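Local coordinates for protein putative NADPH-dependent oxidoreductase (Desulfitobacterium hafniense DCB-2, PDB 3DB2) that probably catalyses an NADPH-dependent redox reaction on a substrate that remains unassigned, with a Rossmann-fold domain to hold the dinucleotide, at residues 327-339 with 343-354. Numbering follows the deposited sequence. Where two conformers were deposited one is given.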
ATOM      1  N   SER C 327       4.902 -24.026   0.121  1.00 15.94           N
ATOM      2  CA  SER C 327       6.086 -23.222  -0.220  1.00 16.80           C
ATOM      3  C   SER C 327       6.102 -22.881  -1.698  1.00 19.21           C
ATOM      4  O   SER C 327       6.428 -21.754  -2.091  1.00 19.47           O
ATOM      5  CB  SER C 327       7.376 -23.962   0.152  1.00 19.44           C
ATOM      6  OG  SER C 327       7.351 -24.327   1.515  1.00 26.08           O
ATOM      7  N   LEU C 328       5.741 -23.885  -2.502  1.00 17.35           N
ATOM      8  CA  LEU C 328       5.673 -23.734  -3.954  1.00 22.44           C
ATOM      9  C   LEU C 328       4.653 -22.634  -4.252  1.00 18.15           C
ATOM     10  O   LEU C 328       4.888 -21.852  -5.165  1.00 22.36           O
ATOM     11  CB  LEU C 328       5.334 -25.058  -4.623  1.00 25.93           C
ATOM     12  CG  LEU C 328       5.408 -25.145  -6.149  1.00 26.56           C
ATOM     13  CD1 LEU C 328       5.681 -26.573  -6.583  1.00 28.06           C
ATOM     14  CD2 LEU C 328       4.150 -24.641  -6.819  1.00 22.84           C
ATOM     15  N   ARG C 329       3.549 -22.558  -3.513  1.00 20.08           N
ATOM     16  CA  ARG C 329       2.563 -21.529  -3.796  0.50 21.40           C
ATOM     17  C   ARG C 329       3.149 -20.141  -3.549  1.00 22.30           C
ATOM     18  O   ARG C 329       2.803 -19.199  -4.251  1.00 19.60           O
ATOM     19  CB  ARG C 329       1.307 -21.681  -2.949  0.50 25.74           C
ATOM     20  CG  ARG C 329       0.143 -22.395  -3.606  0.50 31.17           C
ATOM     21  CD  ARG C 329      -1.176 -22.003  -2.965  0.50 33.01           C
ATOM     22  NE  ARG C 329      -2.254 -21.777  -3.918  0.50 34.39           N
ATOM     23  CZ  ARG C 329      -2.585 -20.637  -4.505  0.50 32.57           C
ATOM     24  NH1 ARG C 329      -1.911 -19.518  -4.269  0.50 20.23           N
ATOM     25  NH2 ARG C 329      -3.611 -20.632  -5.349  0.50 33.52           N
ATOM     26  N   ASN C 330       4.031 -20.042  -2.560  1.00 16.90           N
ATOM     27  CA  ASN C 330       4.682 -18.743  -2.302  1.00 17.66           C
ATOM     28  C   ASN C 330       5.591 -18.359  -3.451  1.00 15.66           C
ATOM     29  O   ASN C 330       5.640 -17.215  -3.940  1.00 17.42           O
ATOM     30  CB  ASN C 330       5.458 -18.788  -0.977  1.00 17.93           C
ATOM     31  CG  ASN C 330       4.569 -18.893   0.245  1.00 16.22           C
ATOM     32  OD1 ASN C 330       3.389 -18.561   0.138  1.00 17.33           O
ATOM     33  ND2 ASN C 330       5.164 -19.328   1.352  1.00 13.85           N
ATOM     34  N   LEU C 331       6.388 -19.298  -3.963  1.00 16.43           N
ATOM     35  CA  LEU C 331       7.248 -19.022  -5.102  1.00 18.93           C
ATOM     36  C   LEU C 331       6.454 -18.631  -6.353  1.00 18.75           C
ATOM     37  O   LEU C 331       6.845 -17.773  -7.128  1.00 18.52           O
ATOM     38  CB  LEU C 331       8.055 -20.258  -5.484  1.00 22.02           C
ATOM     39  CG  LEU C 331       8.927 -20.187  -6.761  1.00 17.03           C
ATOM     40  CD1 LEU C 331       9.935 -19.051  -6.601  1.00 20.08           C
ATOM     41  CD2 LEU C 331       9.566 -21.551  -7.014  1.00 17.80           C
ATOM     42  N   ALA C 332       5.330 -19.321  -6.540  1.00 20.00           N
ATOM     43  CA  ALA C 332       4.440 -19.089  -7.673  1.00 20.60           C
ATOM     44  C   ALA C 332       3.932 -17.649  -7.706  1.00 18.29           C
ATOM     45  O   ALA C 332       3.762 -17.065  -8.771  1.00 15.05           O
ATOM     46  CB  ALA C 332       3.272 -20.059  -7.601  1.00 21.32           C
ATOM     47  N   VAL C 333       3.693 -17.045  -6.549  1.00 15.68           N
ATOM     48  CA  VAL C 333       3.338 -15.622  -6.523  1.00 14.87           C
ATOM     49  C   VAL C 333       4.462 -14.781  -7.121  1.00 17.74           C
ATOM     50  O   VAL C 333       4.247 -13.872  -7.926  1.00 17.68           O
ATOM     51  CB  VAL C 333       2.979 -15.180  -5.100  1.00 16.25           C
ATOM     52  CG1 VAL C 333       2.673 -13.709  -4.945  1.00 24.04           C
ATOM     53  CG2 VAL C 333       1.737 -15.962  -4.632  1.00 17.78           C
ATOM     54  N   VAL C 334       5.710 -15.083  -6.717  1.00 12.73           N
ATOM     55  CA  VAL C 334       6.859 -14.349  -7.222  1.00 13.58           C
ATOM     56  C   VAL C 334       6.962 -14.568  -8.731  1.00 13.48           C
ATOM     57  O   VAL C 334       7.180 -13.596  -9.459  1.00 15.53           O
ATOM     58  CB  VAL C 334       8.162 -14.740  -6.496  1.00 15.92           C
ATOM     59  CG1 VAL C 334       9.362 -14.024  -7.124  1.00 20.76           C
ATOM     60  CG2 VAL C 334       8.114 -14.394  -5.010  1.00 15.55           C
ATOM     61  N   LEU C 335       6.793 -15.804  -9.199  1.00 16.89           N
ATOM     62  CA  LEU C 335       6.975 -16.044 -10.636  1.00 17.98           C
ATOM     63  C   LEU C 335       5.844 -15.369 -11.430  1.00 15.83           C
ATOM     64  O   LEU C 335       6.071 -14.852 -12.525  1.00 17.12           O
ATOM     65  CB  LEU C 335       7.073 -17.534 -10.920  1.00 19.97           C
ATOM     66  CG  LEU C 335       8.211 -18.295 -10.228  1.00 26.39           C
ATOM     67  CD1 LEU C 335       8.074 -19.799 -10.454  1.00 21.75           C
ATOM     68  CD2 LEU C 335       9.584 -17.810 -10.691  1.00 22.54           C
ATOM     69  N   ALA C 336       4.658 -15.361 -10.842  1.00 17.15           N
ATOM     70  CA  ALA C 336       3.516 -14.748 -11.558  1.00 15.93           C
ATOM     71  C   ALA C 336       3.731 -13.256 -11.682  1.00 17.54           C
ATOM     72  O   ALA C 336       3.377 -12.654 -12.713  1.00 16.11           O
ATOM     73  CB  ALA C 336       2.243 -15.100 -10.823  1.00 19.34           C
ATOM     74  N   ALA C 337       4.292 -12.665 -10.616  1.00 15.54           N
ATOM     75  CA  ALA C 337       4.602 -11.235 -10.600  1.00 16.92           C
ATOM     76  C   ALA C 337       5.665 -10.857 -11.612  1.00 17.94           C
ATOM     77  O   ALA C 337       5.552  -9.843 -12.297  1.00 18.46           O
ATOM     78  CB  ALA C 337       5.031 -10.795  -9.202  1.00 21.50           C
ATOM     79  N   VAL C 338       6.721 -11.652 -11.740  1.00 15.03           N
ATOM     80  CA  VAL C 338       7.691 -11.397 -12.827  1.00 14.18           C
ATOM     81  C   VAL C 338       7.080 -11.573 -14.206  1.00 14.26           C
ATOM     82  O   VAL C 338       7.323 -10.770 -15.127  1.00 18.85           O
ATOM     83  CB  VAL C 338       8.909 -12.306 -12.606  1.00 19.34           C
ATOM     84  CG1 VAL C 338       9.943 -12.163 -13.710  1.00 31.60           C
ATOM     85  CG2 VAL C 338       9.532 -11.956 -11.254  1.00 18.46           C
ATOM     86  N   LYS C 339       6.237 -12.592 -14.372  1.00 14.76           N
ATOM     87  CA  LYS C 339       5.556 -12.857 -15.627  1.00 13.34           C
ATOM     88  C   LYS C 339       4.660 -11.641 -15.944  1.00 19.21           C
ATOM     89  O   LYS C 339       4.571 -11.267 -17.117  1.00 18.71           O
ATOM     90  CB  LYS C 339       4.680 -14.092 -15.615  1.00 18.06           C
ATOM     91  CG  LYS C 339       4.163 -14.455 -16.996  1.00 20.67           C
ATOM     92  CD  LYS C 339       3.363 -15.746 -17.033  1.00 23.16           C
ATOM     93  CE  LYS C 339       4.220 -16.994 -16.968  1.00 32.27           C
ATOM     94  NZ  LYS C 339       5.170 -17.122 -18.106  1.00 48.43           N
ATOM     95  N   GLU C 343       4.861  -9.485 -19.465  1.00 20.02           N
ATOM     96  CA  GLU C 343       3.707  -9.637 -20.325  1.00 18.41           C
ATOM     97  C   GLU C 343       2.690  -8.513 -20.173  1.00 19.39           C
ATOM     98  O   GLU C 343       1.698  -8.506 -20.903  1.00 20.99           O
ATOM     99  CB  GLU C 343       3.118 -11.018 -20.034  1.00 17.86           C
ATOM    100  CG  GLU C 343       4.112 -12.104 -20.472  1.00 23.47           C
ATOM    101  CD  GLU C 343       3.488 -13.466 -20.624  1.00 27.46           C
ATOM    102  OE1 GLU C 343       2.294 -13.615 -20.948  1.00 30.27           O
ATOM    103  OE2 GLU C 343       4.226 -14.449 -20.409  1.00 27.72           O
ATOM    104  N   LYS C 344       2.953  -7.594 -19.255  1.00 17.01           N
ATOM    105  CA  LYS C 344       2.161  -6.423 -18.975  1.00 17.52           C
ATOM    106  C   LYS C 344       0.686  -6.772 -18.798  1.00 17.07           C
ATOM    107  O   LYS C 344      -0.248  -6.245 -19.402  1.00 17.71           O
ATOM    108  CB  LYS C 344       2.366  -5.392 -20.088  1.00 19.95           C
ATOM    109  CG  LYS C 344       3.810  -4.875 -20.168  1.00 25.61           C
ATOM    110  CD  LYS C 344       3.895  -3.779 -21.232  1.00 30.38           C
ATOM    111  CE  LYS C 344       5.335  -3.326 -21.467  1.00 37.96           C
ATOM    112  NZ  LYS C 344       5.371  -2.309 -22.563  1.00 45.84           N
ATOM    113  N   ARG C 345       0.401  -7.690 -17.877  1.00 14.67           N
ATOM    114  CA  ARG C 345      -0.922  -8.240 -17.703  1.00 13.41           C
ATOM    115  C   ARG C 345      -1.033  -8.945 -16.374  1.00 13.98           C
ATOM    116  O   ARG C 345       0.004  -9.386 -15.866  1.00 14.15           O
ATOM    117  CB  ARG C 345      -1.240  -9.250 -18.823  1.00 17.70           C
ATOM    118  CG  ARG C 345      -0.418 -10.553 -18.713  1.00 24.00           C
ATOM    119  CD  ARG C 345      -0.629 -11.499 -19.863  1.00 26.65           C
ATOM    120  NE  ARG C 345      -0.033 -12.810 -19.775  1.00 21.37           N
ATOM    121  CZ  ARG C 345      -0.413 -13.881 -19.101  1.00 25.89           C
ATOM    122  NH1 ARG C 345      -1.494 -13.843 -18.340  1.00 23.00           N
ATOM    123  NH2 ARG C 345       0.288 -15.025 -19.162  1.00 27.73           N
ATOM    124  N   PRO C 346      -2.233  -9.060 -15.820  1.00 17.07           N
ATOM    125  CA  PRO C 346      -2.437  -9.910 -14.645  1.00 16.00           C
ATOM    126  C   PRO C 346      -2.245 -11.388 -15.008  1.00 19.19           C
ATOM    127  O   PRO C 346      -2.496 -11.829 -16.138  1.00 17.56           O
ATOM    128  CB  PRO C 346      -3.894  -9.700 -14.260  1.00 19.19           C
ATOM    129  CG  PRO C 346      -4.529  -9.171 -15.491  1.00 19.67           C
ATOM    130  CD  PRO C 346      -3.468  -8.372 -16.213  1.00 17.89           C
ATOM    131  N   VAL C 347      -1.806 -12.158 -14.031  1.00 15.16           N
ATOM    132  CA  VAL C 347      -1.390 -13.541 -14.245  1.00 13.03           C
ATOM    133  C   VAL C 347      -2.026 -14.412 -13.184  1.00 17.35           C
ATOM    134  O   VAL C 347      -1.894 -14.081 -11.987  1.00 18.85           O
ATOM    135  CB  VAL C 347       0.136 -13.688 -14.154  1.00 11.04           C
ATOM    136  CG1 VAL C 347       0.503 -15.174 -14.232  1.00 17.26           C
ATOM    137  CG2 VAL C 347       0.802 -12.883 -15.257  1.00 16.48           C
ATOM    138  N   GLU C 348      -2.708 -15.455 -13.631  1.00 14.19           N
ATOM    139  CA  GLU C 348      -3.357 -16.420 -12.743  1.00 18.51           C
ATOM    140  C   GLU C 348      -2.244 -17.279 -12.124  1.00 17.92           C
ATOM    141  O   GLU C 348      -1.298 -17.686 -12.775  1.00 16.98           O
ATOM    142  CB  GLU C 348      -4.359 -17.312 -13.452  1.00 14.22           C
ATOM    143  CG  GLU C 348      -5.467 -16.604 -14.216  1.00 22.19           C
ATOM    144  CD  GLU C 348      -6.339 -15.776 -13.287  1.00 20.86           C
ATOM    145  OE1 GLU C 348      -6.959 -16.368 -12.380  1.00 22.24           O
ATOM    146  OE2 GLU C 348      -6.354 -14.551 -13.502  1.00 26.99           O
ATOM    147  N   ILE C 349      -2.360 -17.583 -10.838  1.00 20.28           N
ATOM    148  CA  ILE C 349      -1.384 -18.488 -10.237  1.00 18.29           C
ATOM    149  C   ILE C 349      -1.482 -19.864 -10.876  1.00 18.32           C
ATOM    150  O   ILE C 349      -0.520 -20.616 -10.971  1.00 18.69           O
ATOM    151  CB  ILE C 349      -1.618 -18.570  -8.722  1.00 24.38           C
ATOM    152  CG1 ILE C 349      -1.559 -17.224  -7.989  1.00 20.66           C
ATOM    153  CG2 ILE C 349      -0.635 -19.547  -8.102  1.00 31.87           C
ATOM    154  CD1 ILE C 349      -0.180 -16.585  -8.034  1.00 24.92           C
ATOM    155  N   ALA C 350      -2.664 -20.244 -11.370  1.00 20.41           N
ATOM    156  CA  ALA C 350      -2.773 -21.563 -11.998  1.00 21.64           C
ATOM    157  C   ALA C 350      -1.896 -21.693 -13.235  1.00 20.64           C
ATOM    158  O   ALA C 350      -1.410 -22.782 -13.566  1.00 27.42           O
ATOM    159  CB  ALA C 350      -4.232 -21.825 -12.359  1.00 22.71           C
ATOM    160  N   GLU C 351      -1.664 -20.586 -13.908  1.00 18.38           N
ATOM    161  CA  GLU C 351      -0.867 -20.493 -15.121  1.00 20.61           C
ATOM    162  C   GLU C 351       0.575 -20.914 -14.858  1.00 22.18           C
ATOM    163  O   GLU C 351       1.363 -21.365 -15.691  1.00 24.29           O
ATOM    164  CB  GLU C 351      -0.828 -19.086 -15.665  1.00 24.53           C
ATOM    165  CG  GLU C 351      -2.033 -18.563 -16.404  1.00 26.49           C
ATOM    166  CD  GLU C 351      -1.680 -17.170 -16.938  1.00 33.61           C
ATOM    167  OE1 GLU C 351      -0.615 -17.190 -17.588  1.00 32.49           O
ATOM    168  OE2 GLU C 351      -2.420 -16.184 -16.676  1.00 23.27           O
ATOM    169  N   ILE C 352       0.978 -20.724 -13.611  1.00 24.91           N
ATOM    170  CA  ILE C 352       2.353 -20.982 -13.189  1.00 26.03           C
ATOM    171  C   ILE C 352       2.385 -22.439 -12.721  1.00 27.18           C
ATOM    172  O   ILE C 352       3.206 -23.230 -13.151  1.00 25.16           O
ATOM    173  CB  ILE C 352       2.822 -20.074 -12.048  1.00 24.34           C
ATOM    174  CG1 ILE C 352       2.887 -18.590 -12.384  1.00 19.21           C
ATOM    175  CG2 ILE C 352       4.176 -20.537 -11.499  1.00 26.33           C
ATOM    176  CD1 ILE C 352       3.920 -18.267 -13.457  1.00 22.58           C
ATOM    177  N   ILE C 353       1.482 -22.765 -11.833  1.00 23.22           N
ATOM    178  CA  ILE C 353       1.487 -23.982 -11.039  1.00 37.69           C
ATOM    179  C   ILE C 353       0.977 -25.149 -11.875  1.00 43.03           C
ATOM    180  O   ILE C 353       1.583 -26.213 -11.850  1.00 46.74           O
ATOM    181  CB  ILE C 353       0.596 -23.784  -9.799  1.00 35.00           C
ATOM    182  CG1 ILE C 353       1.372 -23.267  -8.593  1.00 40.37           C
ATOM    183  CG2 ILE C 353      -0.170 -25.062  -9.493  1.00 52.69           C
ATOM    184  CD1 ILE C 353       0.447 -22.935  -7.430  1.00 39.50           C
ATOM    185  N   GLY C 354      -0.107 -24.877 -12.587  1.00 46.06           N
ATOM    186  CA  GLY C 354      -0.881 -25.849 -13.349  1.00 52.36           C
ATOM    187  C   GLY C 354      -2.342 -25.420 -13.186  1.00 57.11           C
ATOM    188  O   GLY C 354      -3.003 -25.150 -14.209  1.00 64.23           O
ATOM    189  OXT GLY C 354      -2.756 -25.349 -12.006  1.00 66.80           O
TER
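The C-terminal tail of the chain turns back over helix 324-343, adds edge strand 347-348 to the large mixed sheet beside strand 197-205, and ends in the short helix 349-353, whose axis crosses that of 327-339 at 109°. I349 and I352 pack as knobs into holes: I349 among R329, A332, V333 and A336, I352 among A332, A336, L335 and K339. The small A332 and A336 lie at the middle of this interface. I349 CD1 meets V333 CG2 at 4.0 Å, and I352 CG1 lies 3.9 Å from A336 CB. K339 turns at chi3 (-76°) and again at chi4 (-61°), which brings its CE to 3.7 Å from I352 CD1. Farther along, I353 CG1 meets L328 CD2 at 3.6 Å. At the other end, E343 N donates to K339 O, and R345 lies alongside the K339 chain, NH2 3.8 Å from K339 CD. R345 NH1 and NH2 grip E351 end-on; OE2 and OE1 each accept through the syn lone pair, with NH2 2.8 Å from OE1. R345 NE meets E343 OE1 at 2.7 Å, from above the carboxylate plane. Replacing R345 by an alanine would probably leave the E343 and E351 carboxylates without the cation between them, E351 then relying on E348 N. R345 thus ties the turn to the terminal helix, whereas the K339 NZ to E343 OE2 salt bridge is long (3.7 Å) and the two helices meet mainly through apolar groups.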